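Local coordinates for protein carboxylesterase (Ferroplasma acidiphilum, PDB 3WJ2) that probably hydrolyses carboxylic esters as an alpha/beta-hydrolase-fold carboxylesterase, at residues 12-15 against 16-19; 203-207 against 208-212. One frame throughout, in Å; residues are numbered along the deposited sequence.

Contact 1. Residues 12-15 against 16-19; sequences NSLI and ELSK
Ser18 N gives its hydrogen to Leu14 O over 2.8 Å, with an N-H...O angle of 166°, one of four backbone bonds that hold the first two turns of the helix. The others follow the same i to i+4 spacing: Glu16 N to Asn12 O (2.9 Å), Leu17 N to Ser13 O (2.9 Å) and Lys19 N to Ile15 O (3.0 Å). Several side chains lie against the bonded carbonyls. Ser18 CB comes within 3.3 Å of Leu14 O, while Glu16 CG reaches 3.3 Å from Asn12 O because its first torsion (chi1 -70°) sets CG beside its own backbone N; a second bend at chi2 then carries the carboxylate away from residues 12-15. The pattern is the opening of alpha-helix 12-20, a short helix on the surface of the chain. Asn12, Ser13, Glu16 and Lys19 suit its solvent-exposed positions, though the apolar Leu17 is exposed as well. On one flank Leu14 and Leu17 meet through their branch ends, CD2 to CD2 at 4.3 Å, a light apolar contact one turn apart; Leu14 also touches the loop residue Asp286. Ile15, branched at CB and compact, suits the inward flank, where it packs on Val7 and Val204. Ser18 is small enough to lie close to the loop that carries Val204, and its OG lies against Tyr203 O, a hydrogen bond whose modelled length is doubtfully short. The chain of Lys19 also touches Tyr203.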
loop_
_atom_site.group_PDB
_atom_site.type_symbol
_atom_site.label_atom_id
_atom_site.label_comp_id
_atom_site.label_asym_id
_atom_site.label_seq_id
_atom_site.Cartn_x
_atom_site.Cartn_y
_atom_site.Cartn_z
ATOM N N ASN B 12 -12.469 -18.139 6.507
ATOM C CA ASN B 12 -12.300 -19.038 5.353
ATOM C C ASN B 12 -13.660 -19.682 4.988
ATOM O O ASN B 12 -13.967 -19.719 3.755
ATOM C CB ASN B 12 -11.217 -20.087 5.640
ATOM C CG ASN B 12 -9.790 -19.460 5.622
ATOM O OD1 ASN B 12 -9.605 -18.317 5.170
ATOM N ND2 ASN B 12 -8.800 -20.217 6.109
ATOM N N SER B 13 -14.434 -20.155 5.963
ATOM C CA SER B 13 -15.778 -20.662 5.666
ATOM C C SER B 13 -16.684 -19.729 4.914
ATOM O O SER B 13 -17.331 -20.145 3.955
ATOM C CB SER B 13 -16.488 -21.081 6.927
ATOM O OG SER B 13 -15.765 -22.167 7.472
ATOM N N LEU B 14 -16.719 -18.444 5.330
ATOM C CA LEU B 14 -17.599 -17.453 4.631
ATOM C C LEU B 14 -17.142 -17.186 3.216
ATOM O O LEU B 14 -17.986 -17.017 2.307
ATOM C CB LEU B 14 -17.655 -16.082 5.442
ATOM C CG LEU B 14 -18.619 -16.097 6.583
ATOM C CD1 LEU B 14 -18.309 -14.804 7.494
ATOM C CD2 LEU B 14 -20.098 -16.069 6.062
ATOM N N ILE B 15 -15.832 -17.105 2.985
ATOM C CA ILE B 15 -15.291 -16.936 1.679
ATOM C C ILE B 15 -15.673 -18.111 0.763
ATOM O O ILE B 15 -16.146 -17.914 -0.346
ATOM C CB ILE B 15 -13.767 -16.690 1.755
ATOM C CG1 ILE B 15 -13.541 -15.377 2.545
ATOM C CG2 ILE B 15 -13.159 -16.724 0.383
ATOM C CD1 ILE B 15 -11.966 -14.986 2.638
ATOM N N GLU B 16 -15.545 -19.300 1.330
ATOM C CA GLU B 16 -15.925 -20.535 0.546
ATOM C C GLU B 16 -17.414 -20.549 0.246
ATOM O O GLU B 16 -17.812 -20.918 -0.850
ATOM C CB GLU B 16 -15.554 -21.786 1.336
ATOM C CG GLU B 16 -14.024 -22.054 1.462
ATOM C CD GLU B 16 -13.325 -22.509 0.169
ATOM O OE1 GLU B 16 -13.966 -22.790 -0.873
ATOM O OE2 GLU B 16 -12.086 -22.594 0.213
ATOM N N LEU B 17 -18.237 -20.160 1.188
ATOM C CA LEU B 17 -19.701 -20.174 1.036
ATOM C C LEU B 17 -20.129 -19.140 0.022
ATOM O O LEU B 17 -20.997 -19.396 -0.874
ATOM C CB LEU B 17 -20.369 -19.809 2.369
ATOM C CG LEU B 17 -21.904 -19.671 2.393
ATOM C CD1 LEU B 17 -22.617 -21.060 2.205
ATOM C CD2 LEU B 17 -22.319 -18.960 3.721
ATOM N N SER B 18 -19.502 -17.948 0.103
ATOM C CA SER B 18 -19.701 -16.954 -0.912
ATOM C C SER B 18 -19.342 -17.440 -2.337
ATOM O O SER B 18 -20.105 -17.189 -3.308
ATOM C CB SER B 18 -18.929 -15.677 -0.566
ATOM O OG SER B 18 -18.953 -14.947 -1.757
ATOM N N LYS B 19 -18.201 -18.130 -2.486
ATOM C CA LYS B 19 -17.811 -18.731 -3.760
ATOM C C LYS B 19 -18.879 -19.771 -4.252
ATOM O O LYS B 19 -19.236 -19.835 -5.445
ATOM C CB LYS B 19 -16.433 -19.364 -3.530
ATOM C CG LYS B 19 -15.870 -20.202 -4.682
ATOM C CD LYS B 19 -14.592 -21.022 -4.214
ATOM C CE LYS B 19 -13.737 -21.495 -5.433
ATOM N NZ LYS B 19 -14.426 -22.486 -6.309
#

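Contact 2. Residues 203-207 against 208-212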
loop_
_atom_site.group_PDB
_atom_site.type_symbol
_atom_site.label_atom_id
_atom_site.label_comp_id
_atom_site.label_asym_id
_atom_site.label_seq_id
_atom_site.Cartn_x
_atom_site.Cartn_y
_atom_site.Cartn_z
ATOM N N TYR B 203 -14.574 -13.169 -3.740
ATOM C CA TYR B 203 -15.954 -13.687 -3.425
ATOM C C TYR B 203 -16.953 -12.978 -2.486
ATOM O O TYR B 203 -18.170 -13.011 -2.838
ATOM C CB TYR B 203 -15.972 -15.223 -3.204
ATOM C CG TYR B 203 -15.202 -15.988 -4.278
ATOM C CD1 TYR B 203 -15.751 -16.240 -5.552
ATOM C CD2 TYR B 203 -13.905 -16.449 -4.016
ATOM C CE1 TYR B 203 -14.998 -16.937 -6.550
ATOM C CE2 TYR B 203 -13.166 -17.128 -4.973
ATOM C CZ TYR B 203 -13.700 -17.371 -6.233
ATOM O OH TYR B 203 -12.902 -18.063 -7.123
ATOM N N VAL B 204 -16.552 -12.377 -1.329
ATOM C CA VAL B 204 -17.599 -11.949 -0.358
ATOM C C VAL B 204 -18.271 -10.661 -0.792
ATOM O O VAL B 204 -19.416 -10.649 -1.056
ATOM C CB VAL B 204 -17.256 -11.938 1.167
ATOM C CG1 VAL B 204 -18.539 -11.724 1.987
ATOM C CG2 VAL B 204 -16.587 -13.237 1.618
ATOM N N LEU B 205 -17.570 -9.556 -0.897
ATOM C CA LEU B 205 -18.220 -8.427 -1.584
ATOM C C LEU B 205 -17.454 -8.207 -2.838
ATOM O O LEU B 205 -16.303 -7.793 -2.778
ATOM C CB LEU B 205 -18.216 -7.201 -0.690
ATOM C CG LEU B 205 -18.646 -5.885 -1.313
ATOM C CD1 LEU B 205 -20.138 -5.993 -1.793
ATOM C CD2 LEU B 205 -18.392 -4.751 -0.292
ATOM N N THR B 206 -18.003 -8.521 -4.006
ATOM C CA THR B 206 -17.287 -8.406 -5.213
ATOM C C THR B 206 -17.535 -7.071 -5.914
ATOM O O THR B 206 -18.530 -6.409 -5.617
ATOM C CB THR B 206 -17.680 -9.501 -6.235
ATOM O OG1 THR B 206 -19.081 -9.401 -6.529
ATOM C CG2 THR B 206 -17.520 -10.876 -5.656
ATOM N N GLY B 207 -16.692 -6.760 -6.894
ATOM C CA GLY B 207 -16.890 -5.588 -7.781
ATOM C C GLY B 207 -18.216 -5.579 -8.524
ATOM O O GLY B 207 -18.959 -4.563 -8.562
ATOM N N LYS B 208 -18.564 -6.729 -9.068
ATOM C CA LYS B 208 -19.822 -6.911 -9.796
ATOM C C LYS B 208 -21.002 -6.700 -8.876
ATOM O O LYS B 208 -21.945 -6.043 -9.276
ATOM C CB LYS B 208 -19.930 -8.280 -10.418
ATOM C CG LYS B 208 -19.018 -8.377 -11.648
ATOM C CD LYS B 208 -19.002 -9.830 -12.100
ATOM C CE LYS B 208 -20.237 -10.064 -12.945
ATOM N NZ LYS B 208 -20.129 -11.369 -13.629
ATOM N N MET B 209 -20.909 -7.216 -7.655
ATOM C CA MET B 209 -22.062 -6.965 -6.730
ATOM C C MET B 209 -22.153 -5.505 -6.293
ATOM O O MET B 209 -23.282 -4.975 -6.109
ATOM C CB MET B 209 -21.978 -7.887 -5.508
ATOM C CG MET B 209 -22.427 -9.270 -5.936
ATOM S SD MET B 209 -24.139 -9.294 -6.732
ATOM C CE MET B 209 -25.118 -8.675 -5.328
ATOM N N ILE B 210 -20.994 -4.845 -6.051
ATOM C CA ILE B 210 -21.036 -3.436 -5.674
ATOM C C ILE B 210 -21.788 -2.683 -6.774
ATOM O O ILE B 210 -22.617 -1.817 -6.478
ATOM C CB ILE B 210 -19.617 -2.873 -5.466
ATOM C CG1 ILE B 210 -19.046 -3.444 -4.192
ATOM C CG2 ILE B 210 -19.644 -1.316 -5.348
ATOM C CD1 ILE B 210 -17.438 -3.185 -4.002
ATOM N N ARG B 211 -21.473 -3.003 -8.022
ATOM C CA ARG B 211 -22.207 -2.335 -9.146
ATOM C C ARG B 211 -23.681 -2.636 -9.180
ATOM O O ARG B 211 -24.504 -1.727 -9.425
ATOM C CB ARG B 211 -21.532 -2.577 -10.523
ATOM C CG ARG B 211 -20.116 -1.865 -10.455
ATOM C CD ARG B 211 -19.374 -1.755 -11.843
ATOM N NE ARG B 211 -17.898 -1.666 -11.748
ATOM C CZ ARG B 211 -17.083 -2.729 -11.820
ATOM N NH1 ARG B 211 -17.600 -3.949 -11.977
ATOM N NH2 ARG B 211 -15.751 -2.603 -11.746
ATOM N N TYR B 212 -24.026 -3.889 -8.922
ATOM C CA TYR B 212 -25.402 -4.361 -8.945
ATOM C C TYR B 212 -26.153 -3.576 -7.866
ATOM O O TYR B 212 -27.193 -2.994 -8.181
ATOM C CB TYR B 212 -25.446 -5.892 -8.654
ATOM C CG TYR B 212 -26.821 -6.546 -8.422
ATOM C CD1 TYR B 212 -27.424 -7.289 -9.423
ATOM C CD2 TYR B 212 -27.482 -6.442 -7.203
ATOM C CE1 TYR B 212 -28.617 -7.960 -9.227
ATOM C CE2 TYR B 212 -28.737 -6.990 -7.033
ATOM C CZ TYR B 212 -29.292 -7.775 -8.041
ATOM O OH TYR B 212 -30.458 -8.442 -7.801
#
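The N-cap of helix 207-217 is formed here, together with a hydrophobic staple across its first turn. Thr206 is the cap: its OG1 accepts from Met209 N at 3.1 Å (N-H...O 156°). With chi1 at 60°, OG1 sits between the backbone N and the carbonyl carbon, turned to an amide that the first turn leaves without a helical acceptor. Met209 CG runs past the same oxygen at 3.4 Å. Thr206 O then starts the regular pattern by accepting from Ile210 N (3.0 Å), and Gly207 O accepts from Arg211 N (3.0 Å) while also lying over one face of the Arg211 guanidinium. Glycine suits this buried first position, which is compact and close to Arg211. The staple joins Leu205, just before the cap, to Ile210: Leu205 CD1 meets Ile210 CG1 at 3.7 Å, the two side chains crossing at about a right angle. With an alanine at Leu205, Ile210 would probably lose this apolar cover and a gap open beside His281. Lys208 bridges to Asp23, Ile210 and Arg211 rest on Phe196 of helix 194-198, Tyr212 packs against helix 29-43, and Leu205 touches His281, just after strand 271-280.

In the fold
Contact 1 comes first along the chain, in the N-terminal helix 12-20; contact 2 follows much later, where the loop after helix 194-198 enters helix 207-217. Their centres are about 14 Å apart, yet they touch, because the loop before helix 207-217 lies against helix 12-20. Neither contact includes a strand of the central sheet; helix 207-217 belongs to the insertion between strands 180-183 and 243-248. Joining N-terminal helices to that insertion is consistent with the cap of hormone-sensitive-lipase-like esterases. Leu205 lies near a probable nucleophile elbow around Ser156, suggesting that contact 2 is the one nearer the active site.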